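Local coordinates for starch synthase I (Hordeum vulgare, PDB 4HLN), which is a plant enzyme of the starch synthase family, whose members have the two-domain GT-B fold built from paired Rossmann-like domains, at residues I127-G132 / V267-H272; R160-M165 / Y258-S263. One frame throughout, in Å; residues are numbered along the deposited sequence.

Contact 1. Residues I127-G132 / V267-H272; sequences IVFVTG and VVNDWH
Ile127 opens the pairing by lying side by side with Val267, its CG2 branch 4.0 Å from Val267 CG2. At Val128 the carbonyl takes over: Val267 N donates to Val128 O at 2.8 Å from above the carbonyl plane. Phe129 pairs directly with Val267 in parallel register. Its CG stands anti to the carbonyl carbon (chi1 -73°), which lays the ring alongside the valine; Val267 CB then sits over one ring face, 4.1 Å from the centroid of Phe129, in a CH-pi contact, while Asn269 ND2 comes to the ring edge. Val130 N returns a bond to Val267 O at 2.9 Å, and the Val130 side chain meets Val268 on the opposite face of the sheet from Phe129. Where the second strand ends, Val130 O is gripped twice by one residue: Asn269 N approaches at 3.0 Å almost in line with the carbonyl, and Asn269 ND2 reaches the same Val130 O at 3.2 Å from 45° out of its plane. The side-chain amide thus doubles the grip on the last paired carbonyl, and its bond to Val130 O, which lies near the amide plane, helps set the turn of the amide. Thr131 turns its hydroxyl to Glu133 N. Beyond it the chains separate, and a water fills in, accepting from Gly132 N at 2.9 Å and donating to Asn269 O at 2.8 Å, with a weak bond from His272 ND1; Gly132 CA also packs on His272 CB. These are two central parallel strands of a Rossmann-like sheet. Strand 160-166 flanks the first strand on its other edge, helix 150-156 packs against Ile127 and Phe129, and helix 235-252 covers the other face at Val128 and Val130.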
loop_
_atom_site.group_PDB
_atom_site.type_symbol
_atom_site.label_atom_id
_atom_site.label_comp_id
_atom_site.label_asym_id
_atom_site.label_seq_id
_atom_site.Cartn_x
_atom_site.Cartn_y
_atom_site.Cartn_z
ATOM N N ILE A 127 -11.968 16.040 2.375
ATOM C CA ILE A 127 -10.750 15.260 2.503
ATOM C C ILE A 127 -9.698 15.756 1.543
ATOM O O ILE A 127 -9.954 15.878 0.345
ATOM C CB ILE A 127 -11.021 13.787 2.235
ATOM C CG1 ILE A 127 -12.148 13.303 3.138
ATOM C CG2 ILE A 127 -9.791 12.975 2.512
ATOM C CD1 ILE A 127 -12.613 11.920 2.812
ATOM N N VAL A 128 -8.516 16.047 2.075
ATOM C CA VAL A 128 -7.442 16.588 1.261
ATOM C C VAL A 128 -6.265 15.624 1.249
ATOM O O VAL A 128 -5.540 15.500 2.236
ATOM C CB VAL A 128 -6.978 17.971 1.775
ATOM C CG1 VAL A 128 -5.936 18.553 0.850
ATOM C CG2 VAL A 128 -8.166 18.945 1.926
ATOM N N PHE A 129 -6.090 14.923 0.134
ATOM C CA PHE A 129 -4.906 14.083 -0.049
ATOM C C PHE A 129 -3.719 14.929 -0.434
ATOM O O PHE A 129 -3.823 15.771 -1.313
ATOM C CB PHE A 129 -5.140 13.026 -1.127
ATOM C CG PHE A 129 -6.054 11.930 -0.694
ATOM C CD1 PHE A 129 -5.544 10.740 -0.200
ATOM C CD2 PHE A 129 -7.434 12.108 -0.735
ATOM C CE1 PHE A 129 -6.401 9.735 0.220
ATOM C CE2 PHE A 129 -8.297 11.110 -0.319
ATOM C CZ PHE A 129 -7.779 9.917 0.158
ATOM N N VAL A 130 -2.588 14.709 0.228
ATOM C CA VAL A 130 -1.340 15.352 -0.179
ATOM C C VAL A 130 -0.304 14.283 -0.543
ATOM O O VAL A 130 -0.087 13.318 0.202
ATOM C CB VAL A 130 -0.817 16.316 0.901
ATOM C CG1 VAL A 130 0.363 17.150 0.368
ATOM C CG2 VAL A 130 -1.953 17.227 1.385
ATOM N N THR A 131 0.332 14.444 -1.695
ATOM C CA THR A 131 1.172 13.376 -2.219
ATOM C C THR A 131 2.226 13.884 -3.187
ATOM O O THR A 131 2.055 14.922 -3.819
ATOM C CB THR A 131 0.314 12.293 -2.917
ATOM O OG1 THR A 131 1.149 11.219 -3.377
ATOM C CG2 THR A 131 -0.444 12.885 -4.083
ATOM N N GLY A 132 3.326 13.146 -3.284
ATOM C CA GLY A 132 4.400 13.486 -4.197
ATOM C C GLY A 132 4.271 12.719 -5.492
ATOM O O GLY A 132 4.972 13.004 -6.451
ATOM N N VAL A 267 -4.973 13.762 4.392
ATOM C CA VAL A 267 -4.315 12.466 4.273
ATOM C C VAL A 267 -2.964 12.660 3.599
ATOM O O VAL A 267 -2.877 12.828 2.381
ATOM C CB VAL A 267 -5.132 11.495 3.433
ATOM C CG1 VAL A 267 -4.417 10.173 3.336
ATOM C CG2 VAL A 267 -6.479 11.307 4.047
ATOM N N VAL A 268 -1.905 12.655 4.394
ATOM C CA VAL A 268 -0.581 12.905 3.854
ATOM C C VAL A 268 0.234 11.628 3.601
ATOM O O VAL A 268 0.376 10.770 4.459
ATOM C CB VAL A 268 0.142 13.915 4.719
ATOM C CG1 VAL A 268 -0.838 15.038 5.036
ATOM C CG2 VAL A 268 0.618 13.268 5.992
ATOM N N ASN A 269 0.741 11.506 2.384
ATOM C CA ASN A 269 1.372 10.271 1.952
ATOM C C ASN A 269 2.868 10.362 2.002
ATOM O O ASN A 269 3.475 11.168 1.281
ATOM C CB ASN A 269 0.917 9.904 0.546
ATOM C CG ASN A 269 -0.528 9.476 0.519
ATOM O OD1 ASN A 269 -0.833 8.288 0.462
ATOM N ND2 ASN A 269 -1.431 10.443 0.599
ATOM N N ASP A 270 3.452 9.550 2.884
ATOM C CA ASP A 270 4.896 9.356 2.909
ATOM C C ASP A 270 5.657 10.618 3.287
ATOM O O ASP A 270 5.071 11.567 3.802
ATOM C CB ASP A 270 5.351 8.805 1.555
ATOM C CG ASP A 270 4.781 7.407 1.280
ATOM O OD1 ASP A 270 4.975 6.499 2.136
ATOM O OD2 ASP A 270 4.113 7.233 0.228
ATOM N N TRP A 271 6.958 10.656 3.041
ATOM C CA TRP A 271 7.712 11.777 3.592
ATOM C C TRP A 271 7.469 13.044 2.815
ATOM O O TRP A 271 7.552 14.132 3.367
ATOM C CB TRP A 271 9.213 11.481 3.694
ATOM C CG TRP A 271 9.984 11.667 2.444
ATOM C CD1 TRP A 271 10.278 10.707 1.518
ATOM C CD2 TRP A 271 10.582 12.884 1.968
ATOM N NE1 TRP A 271 11.019 11.249 0.497
ATOM C CE2 TRP A 271 11.231 12.580 0.751
ATOM C CE3 TRP A 271 10.633 14.199 2.448
ATOM C CZ2 TRP A 271 11.929 13.546 0.008
ATOM C CZ3 TRP A 271 11.335 15.162 1.710
ATOM C CH2 TRP A 271 11.972 14.826 0.503
ATOM N N HIS A 272 7.153 12.900 1.535
ATOM C CA HIS A 272 6.976 14.063 0.678
ATOM C C HIS A 272 5.964 15.051 1.242
ATOM O O HIS A 272 6.114 16.256 1.077
ATOM C CB HIS A 272 6.575 13.637 -0.727
ATOM C CG HIS A 272 7.534 12.674 -1.346
ATOM N ND1 HIS A 272 7.379 11.307 -1.249
ATOM C CD2 HIS A 272 8.676 12.880 -2.044
ATOM C CE1 HIS A 272 8.380 10.713 -1.873
ATOM N NE2 HIS A 272 9.181 11.645 -2.363
HETATM O O HOH W 1 4.280 11.151 -1.393
#

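Contact 2. Residues R160-M165 / Y258-S263; sequences RVMVVM and YIYGQS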
loop_
_atom_site.group_PDB
_atom_site.type_symbol
_atom_site.label_atom_id
_atom_site.label_comp_id
_atom_site.label_asym_id
_atom_site.label_seq_id
_atom_site.Cartn_x
_atom_site.Cartn_y
_atom_site.Cartn_z
ATOM N N ARG A 160 -16.291 15.345 -0.274
ATOM C CA ARG A 160 -15.654 16.354 -1.094
ATOM C C ARG A 160 -14.159 16.070 -1.012
ATOM O O ARG A 160 -13.582 16.136 0.062
ATOM C CB ARG A 160 -15.961 17.751 -0.568
ATOM C CG ARG A 160 -15.947 18.786 -1.680
ATOM C CD ARG A 160 -15.750 20.176 -1.138
ATOM N NE ARG A 160 -15.648 21.132 -2.228
ATOM C CZ ARG A 160 -15.550 22.440 -2.045
ATOM N NH1 ARG A 160 -15.467 23.266 -3.083
ATOM N NH2 ARG A 160 -15.549 22.914 -0.812
ATOM N N VAL A 161 -13.539 15.730 -2.135
ATOM C CA VAL A 161 -12.195 15.153 -2.106
ATOM C C VAL A 161 -11.212 15.946 -2.956
ATOM O O VAL A 161 -11.427 16.156 -4.155
ATOM C CB VAL A 161 -12.192 13.655 -2.565
ATOM C CG1 VAL A 161 -10.767 13.081 -2.572
ATOM C CG2 VAL A 161 -13.116 12.812 -1.690
ATOM N N MET A 162 -10.132 16.386 -2.322
ATOM C CA MET A 162 -9.079 17.097 -3.031
ATOM C C MET A 162 -7.801 16.264 -3.044
ATOM O O MET A 162 -7.492 15.590 -2.067
ATOM C CB MET A 162 -8.830 18.461 -2.381
ATOM C CG MET A 162 -7.679 19.257 -3.012
ATOM S SD MET A 162 -7.381 20.908 -2.303
ATOM C CE MET A 162 -8.993 21.649 -2.489
ATOM N N VAL A 163 -7.070 16.285 -4.153
ATOM C CA VAL A 163 -5.716 15.734 -4.136
ATOM C C VAL A 163 -4.728 16.764 -4.611
ATOM O O VAL A 163 -4.848 17.273 -5.728
ATOM C CB VAL A 163 -5.545 14.535 -5.046
ATOM C CG1 VAL A 163 -4.108 14.022 -4.917
ATOM C CG2 VAL A 163 -6.548 13.463 -4.709
ATOM N N VAL A 164 -3.742 17.045 -3.764
ATOM C CA VAL A 164 -2.713 18.047 -4.048
ATOM C C VAL A 164 -1.385 17.363 -4.365
ATOM O O VAL A 164 -0.929 16.510 -3.610
ATOM C CB VAL A 164 -2.522 18.985 -2.850
ATOM C CG1 VAL A 164 -1.514 20.092 -3.167
ATOM C CG2 VAL A 164 -3.838 19.566 -2.453
ATOM N N MET A 165 -0.784 17.761 -5.483
ATOM C CA MET A 165 0.397 17.123 -6.065
ATOM C C MET A 165 1.246 18.161 -6.743
ATOM O O MET A 165 0.770 19.235 -7.091
ATOM C CB MET A 165 0.002 16.196 -7.201
ATOM C CG MET A 165 -0.491 14.858 -6.825
ATOM S SD MET A 165 -1.537 14.389 -8.205
ATOM C CE MET A 165 -2.645 15.803 -8.163
ATOM N N TYR A 258 -16.926 27.650 -3.865
ATOM C CA TYR A 258 -16.603 27.775 -2.435
ATOM C C TYR A 258 -15.350 27.006 -2.007
ATOM O O TYR A 258 -15.095 25.906 -2.481
ATOM C CB TYR A 258 -17.791 27.336 -1.570
ATOM C CG TYR A 258 -18.218 25.917 -1.841
ATOM C CD1 TYR A 258 -18.069 24.928 -0.873
ATOM C CD2 TYR A 258 -18.765 25.560 -3.079
ATOM C CE1 TYR A 258 -18.455 23.618 -1.119
ATOM C CE2 TYR A 258 -19.151 24.256 -3.342
ATOM C CZ TYR A 258 -18.992 23.280 -2.360
ATOM O OH TYR A 258 -19.370 21.966 -2.612
ATOM N N ILE A 259 -14.578 27.594 -1.095
ATOM C CA ILE A 259 -13.387 26.945 -0.558
ATOM C C ILE A 259 -13.707 25.681 0.233
ATOM O O ILE A 259 -14.853 25.428 0.594
ATOM C CB ILE A 259 -12.590 27.878 0.355
ATOM C CG1 ILE A 259 -13.455 28.345 1.513
ATOM C CG2 ILE A 259 -12.011 29.080 -0.426
ATOM C CD1 ILE A 259 -12.698 29.237 2.451
ATOM N N TYR A 260 -12.678 24.885 0.501
ATOM C CA TYR A 260 -12.842 23.647 1.263
ATOM C C TYR A 260 -12.951 23.949 2.745
ATOM O O TYR A 260 -13.624 23.228 3.487
ATOM C CB TYR A 260 -11.658 22.702 1.027
ATOM C CG TYR A 260 -11.897 21.635 -0.024
ATOM C CD1 TYR A 260 -12.198 21.978 -1.340
ATOM C CD2 TYR A 260 -11.792 20.283 0.292
ATOM C CE1 TYR A 260 -12.392 21.002 -2.309
ATOM C CE2 TYR A 260 -11.999 19.296 -0.672
ATOM C CZ TYR A 260 -12.293 19.666 -1.967
ATOM O OH TYR A 260 -12.496 18.703 -2.925
ATOM N N GLY A 261 -12.264 25.006 3.176
ATOM C CA GLY A 261 -12.304 25.426 4.559
ATOM C C GLY A 261 -11.447 24.684 5.576
ATOM O O GLY A 261 -10.448 24.039 5.229
ATOM N N GLN A 262 -11.848 24.773 6.844
ATOM C CA GLN A 262 -10.980 24.373 7.946
ATOM C C GLN A 262 -11.434 23.175 8.767
ATOM O O GLN A 262 -10.995 23.010 9.904
ATOM C CB GLN A 262 -10.761 25.556 8.878
ATOM C CG GLN A 262 -10.414 26.803 8.153
ATOM C CD GLN A 262 -10.026 27.914 9.089
ATOM O OE1 GLN A 262 -9.733 27.686 10.277
ATOM N NE2 GLN A 262 -10.012 29.134 8.564
ATOM N N SER A 263 -12.303 22.345 8.205
ATOM C CA SER A 263 -12.713 21.113 8.876
ATOM C C SER A 263 -12.328 19.928 8.019
ATOM O O SER A 263 -13.143 19.047 7.721
ATOM C CB SER A 263 -14.211 21.107 9.140
ATOM O OG SER A 263 -14.559 22.152 10.028
HETATM O O HOH W 2 -15.527 21.798 1.861
#
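A two-sided guanidinium-aromatic stack, with Arg160 between Tyr258 and Tyr260, joins the start of strand 160-166 to the loop that leads into strand 264-269. The Arg160 side chain runs extended from CG to NE, so that its flat end slides between the two rings. On one face the guanidinium lies on Tyr258, centres 3.7 Å apart and planes at 23°, a cation-pi contact. On the opposite face it lies on Tyr260, centres 4.0 Å apart and planes at 15°. Its edge is used as well: Arg160 NH1 donates a nearly straight bond of 2.7 Å to Tyr258 O, and Arg160 NH2 bonds Ile259 O at 3.0 Å from well above that carbonyl plane, though both acceptors stay near the guanidinium plane. A water accepts from Arg160 NH2 and donates to Tyr260 O, 2.9 Å from each. Backbone carbonyls and stacked rings together fix the guanidinium's orientation. The loop belongs to a beta-alpha-beta crossover of the Rossmann-like domain: from strand 208-214 the chain passes through helix 235-252, crosses strands 160-166 and 126-130, and enters strand 264-269. Within this crossover the Tyr260 ring is itself sandwiched. Arg160 CD lies over one face, 3.7 Å from the Tyr260 centroid. Met162 CE comes over the other, 3.6 Å from that centroid, because the methionine chain bends at chi3 (-56°) and swings its methyl back across the ring; the sulfur stands farther off, above the same ring, as a Met-aromatic contact. The Tyr260 hydroxyl lies beside the backbone at Val161 and is hydrogen-bonded to Asp209 OD2, on strand 208-214, while the Tyr260 side chain also touches Pro250 of helix 235-252.

Overall arrangement
The two contacts meet through neighbouring strands of one sheet, 126-130 and 160-166, with their centres about 13 Å apart. Met162, whose side chain serves contact 2, is tied to contact 1 by two probable hydrogen bonds, Phe129 N to Met162 O and Ile127 O to Met162 N, each 2.7 Å long. Phe129 CB further packs on Val163 CG2. Strand 264-269 links them along the chain: the 258-263 loop of contact 2 leads into it, and its last residues pair with strand 126-130 in contact 1. The glycan in the model lies in another region, in a pocket that includes Phe556, Trp569 and His593, and neither contact contributes a residue to it.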